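Local structure of sortase family protein (6IXZ) at residues K143-K148 / R185-D190. The protein is a class C sortase, a cysteine transpeptidase of the kind that probably links pilin subunits into pili on the bacterial surface. Sequence-based numbering, arbitrary orientation.
Sequences KVNQIK and RGERTD
The side chain of Q146 lies over one face of the R185 guanidinium: its CB lies 3.5 Å off the guanidinium plane, nearer the margin than the centre, and its amide stacks on the group with the two planes 30° apart. Beyond this overlap Q146 NE2 turns to E157, its hydrogen-bond partner outside the pair. N145 meets the same guanidinium at its edge. CG of N145 stands between the backbone N and the carbonyl carbon (chi1 67°), a torsion that swings the amide across to R185, and N145 OD1 accepts from R185 NE at 3.0 Å and, less straight, from R185 NH2 at 3.3 Å. This two-nitrogen, side-on grip on one oxygen, together with the Q146 stack, would restrict rotation of the guanidinium, which also makes a cation-pi contact with Y166. N145 ND2 comes within 2.9 Å of E187 OE1, but the N-H is not directed well enough to make a hydrogen bond. The backbones themselves pair antiparallel. K143 and E187 exchange two hydrogen bonds, V144 and G186 form a non-hydrogen-bonded pair with CA atoms 3.8 Å apart, and R185 N donates to Q146 O at 2.8 Å. R185 O accepts from N145 N at 2.8 Å and, weakly, from Q146 N at 3.4 Å. Two residues of one strand thus face one of the other: a classic beta bulge, which lets the N145 amide end up beside R185, next to Q146. The bulge lies in the pairing of strands 138-150 and 180-188, neighbours in the eight-stranded beta-barrel of the sortase fold, away from the predicted catalytic H110 and C172.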
ATOM      1  N   LYS A 143      12.634  -0.127   4.185  1.00 24.10           N
ATOM      2  CA  LYS A 143      13.533  -1.255   4.232  1.00 25.46           C
ATOM      3  C   LYS A 143      12.916  -2.392   5.031  1.00 21.82           C
ATOM      4  O   LYS A 143      12.502  -2.198   6.191  1.00 20.36           O
ATOM      5  CB  LYS A 143      14.842  -0.825   4.891  1.00 34.12           C
ATOM      6  CG  LYS A 143      15.913  -1.896   4.967  1.00 32.12           C
ATOM      7  CD  LYS A 143      17.180  -1.305   5.557  1.00 35.59           C
ATOM      8  CE  LYS A 143      16.860  -0.535   6.829  1.00 36.92           C
ATOM      9  NZ  LYS A 143      18.046  -0.431   7.716  1.00 43.05           N
ATOM     10  N   VAL A 144      12.943  -3.578   4.420  1.00 22.57           N
ATOM     11  CA  VAL A 144      12.388  -4.803   4.978  1.00 26.89           C
ATOM     12  C   VAL A 144      13.043  -5.149   6.319  1.00 31.34           C
ATOM     13  O   VAL A 144      14.267  -5.189   6.420  1.00 29.19           O
ATOM     14  CB  VAL A 144      12.592  -5.988   4.017  1.00 25.80           C
ATOM     15  CG1 VAL A 144      12.081  -7.274   4.635  1.00 23.13           C
ATOM     16  CG2 VAL A 144      11.886  -5.732   2.698  1.00 27.82           C
ATOM     17  N   ASN A 145      12.234  -5.391   7.342  1.00 29.07           N
ATOM     18  CA  ASN A 145      12.771  -5.860   8.622  1.00 32.15           C
ATOM     19  C   ASN A 145      12.008  -7.010   9.262  1.00 30.20           C
ATOM     20  O   ASN A 145      12.444  -7.537  10.267  1.00 23.62           O
ATOM     21  CB  ASN A 145      12.917  -4.705   9.620  1.00 30.68           C
ATOM     22  CG  ASN A 145      11.583  -4.120  10.059  1.00 31.43           C
ATOM     23  OD1 ASN A 145      10.510  -4.622   9.722  1.00 29.85           O
ATOM     24  ND2 ASN A 145      11.652  -3.054  10.830  1.00 30.07           N
ATOM     25  N   GLN A 146      10.931  -7.473   8.639  1.00 24.40           N
ATOM     26  CA  GLN A 146      10.227  -8.639   9.159  1.00 24.88           C
ATOM     27  C   GLN A 146       9.531  -9.358   8.022  1.00 27.28           C
ATOM     28  O   GLN A 146       8.798  -8.729   7.271  1.00 26.82           O
ATOM     29  CB  GLN A 146       9.221  -8.245  10.233  1.00 26.28           C
ATOM     30  CG  GLN A 146       8.556  -9.449  10.913  1.00 26.22           C
ATOM     31  CD  GLN A 146       7.580  -9.062  12.011  1.00 30.55           C
ATOM     32  OE1 GLN A 146       7.954  -8.983  13.184  1.00 29.63           O
ATOM     33  NE2 GLN A 146       6.298  -8.955  11.658  1.00 31.85           N
ATOM     34  N   ILE A 147       9.833 -10.642   7.849  1.00 24.37           N
ATOM     35  CA  ILE A 147       9.084 -11.504   6.937  1.00 26.54           C
ATOM     36  C   ILE A 147       8.366 -12.629   7.675  1.00 25.40           C
ATOM     37  O   ILE A 147       8.978 -13.369   8.415  1.00 30.59           O
ATOM     38  CB  ILE A 147      10.017 -12.055   5.821  1.00 30.60           C
ATOM     39  CG1 ILE A 147      10.470 -10.900   4.919  1.00 31.92           C
ATOM     40  CG2 ILE A 147       9.320 -13.132   4.997  1.00 30.91           C
ATOM     41  CD1 ILE A 147      11.937 -10.568   4.999  1.00 36.47           C
ATOM     42  N   LYS A 148       7.064 -12.783   7.437  1.00 27.52           N
ATOM     43  CA  LYS A 148       6.241 -13.730   8.190  1.00 25.96           C
ATOM     44  C   LYS A 148       5.139 -14.290   7.327  1.00 27.51           C
ATOM     45  O   LYS A 148       4.476 -13.540   6.612  1.00 27.04           O
ATOM     46  CB  LYS A 148       5.582 -13.016   9.379  1.00 31.19           C
ATOM     47  CG  LYS A 148       5.761 -13.714  10.711  1.00 36.24           C
ATOM     48  CD  LYS A 148       7.103 -13.361  11.333  1.00 39.74           C
ATOM     49  CE  LYS A 148       7.157 -13.703  12.820  1.00 39.89           C
ATOM     50  NZ  LYS A 148       7.241 -15.173  13.073  1.00 36.02           N
ATOM     51  N   ARG A 185       7.330  -6.811   5.882  1.00 18.61           N
ATOM     52  CA  ARG A 185       7.215  -5.518   6.545  1.00 20.16           C
ATOM     53  C   ARG A 185       8.468  -4.717   6.328  1.00 20.38           C
ATOM     54  O   ARG A 185       9.578  -5.216   6.554  1.00 21.46           O
ATOM     55  CB  ARG A 185       7.035  -5.654   8.062  1.00 21.04           C
ATOM     56  CG  ARG A 185       6.646  -4.345   8.729  1.00 18.35           C
ATOM     57  CD  ARG A 185       6.483  -4.546  10.234  1.00 23.22           C
ATOM     58  NE  ARG A 185       7.776  -4.759  10.880  1.00 27.63           N
ATOM     59  CZ  ARG A 185       7.939  -5.166  12.145  1.00 26.27           C
ATOM     60  NH1 ARG A 185       6.891  -5.451  12.890  1.00 25.53           N
ATOM     61  NH2 ARG A 185       9.163  -5.315  12.641  1.00 25.53           N
ATOM     62  N   GLY A 186       8.281  -3.495   5.854  1.00 19.92           N
ATOM     63  CA  GLY A 186       9.383  -2.541   5.706  1.00 22.63           C
ATOM     64  C   GLY A 186       9.209  -1.363   6.627  1.00 22.49           C
ATOM     65  O   GLY A 186       8.091  -1.075   7.080  1.00 20.73           O
ATOM     66  N   GLU A 187      10.339  -0.811   7.066  1.00 21.38           N
ATOM     67  CA  GLU A 187      10.351   0.362   7.948  1.00 22.09           C
ATOM     68  C   GLU A 187      10.972   1.545   7.209  1.00 18.46           C
ATOM     69  O   GLU A 187      11.905   1.363   6.432  1.00 21.11           O
ATOM     70  CB  GLU A 187      11.140   0.061   9.243  1.00 23.48           C
ATOM     71  CG  GLU A 187      11.205   1.226  10.237  1.00 26.19           C
ATOM     72  CD  GLU A 187      11.529   0.791  11.662  1.00 30.76           C
ATOM     73  OE1 GLU A 187      11.951  -0.365  11.864  1.00 39.16           O
ATOM     74  OE2 GLU A 187      11.326   1.591  12.598  1.00 35.86           O
ATOM     75  N   ARG A 188      10.374   2.718   7.392  1.00 19.22           N
ATOM     76  CA  ARG A 188      10.754   3.960   6.715  1.00 23.03           C
ATOM     77  C   ARG A 188      12.257   4.181   6.861  1.00 26.08           C
ATOM     78  O   ARG A 188      12.787   4.075   7.973  1.00 22.55           O
ATOM     79  CB  ARG A 188      10.008   5.139   7.363  1.00 20.64           C
ATOM     80  CG  ARG A 188      10.071   6.473   6.624  1.00 23.00           C
ATOM     81  CD  ARG A 188       9.308   6.446   5.308  1.00 21.56           C
ATOM     82  NE  ARG A 188       9.373   7.730   4.638  1.00 23.78           N
ATOM     83  CZ  ARG A 188       8.697   8.821   5.006  1.00 25.69           C
ATOM     84  NH1 ARG A 188       7.812   8.786   6.002  1.00 29.02           N
ATOM     85  NH2 ARG A 188       8.920   9.968   4.384  1.00 25.73           N
ATOM     86  N   THR A 189      12.946   4.407   5.741  1.00 29.08           N
ATOM     87  CA  THR A 189      14.406   4.609   5.769  1.00 33.45           C
ATOM     88  C   THR A 189      14.791   6.041   5.455  1.00 38.16           C
ATOM     89  O   THR A 189      15.950   6.416   5.636  1.00 39.69           O
ATOM     90  CB  THR A 189      15.178   3.699   4.788  1.00 33.31           C
ATOM     91  OG1 THR A 189      14.688   3.889   3.461  1.00 34.95           O
ATOM     92  CG2 THR A 189      15.062   2.236   5.171  1.00 39.57           C
ATOM     93  N   ASP A 190      13.846   6.830   4.949  1.00 33.64           N
ATOM     94  CA  ASP A 190      14.013   8.286   4.971  1.00 39.46           C
ATOM     95  C   ASP A 190      13.945   8.786   6.408  1.00 38.66           C
ATOM     96  O   ASP A 190      13.390   8.116   7.292  1.00 33.14           O
ATOM     97  CB  ASP A 190      12.948   8.990   4.127  1.00 39.94           C
ATOM     98  CG  ASP A 190      12.596   8.222   2.869  1.00 36.87           C
ATOM     99  OD1 ASP A 190      13.487   8.032   2.009  1.00 36.01           O
ATOM    100  OD2 ASP A 190      11.442   7.768   2.771  1.00 27.21           O
TER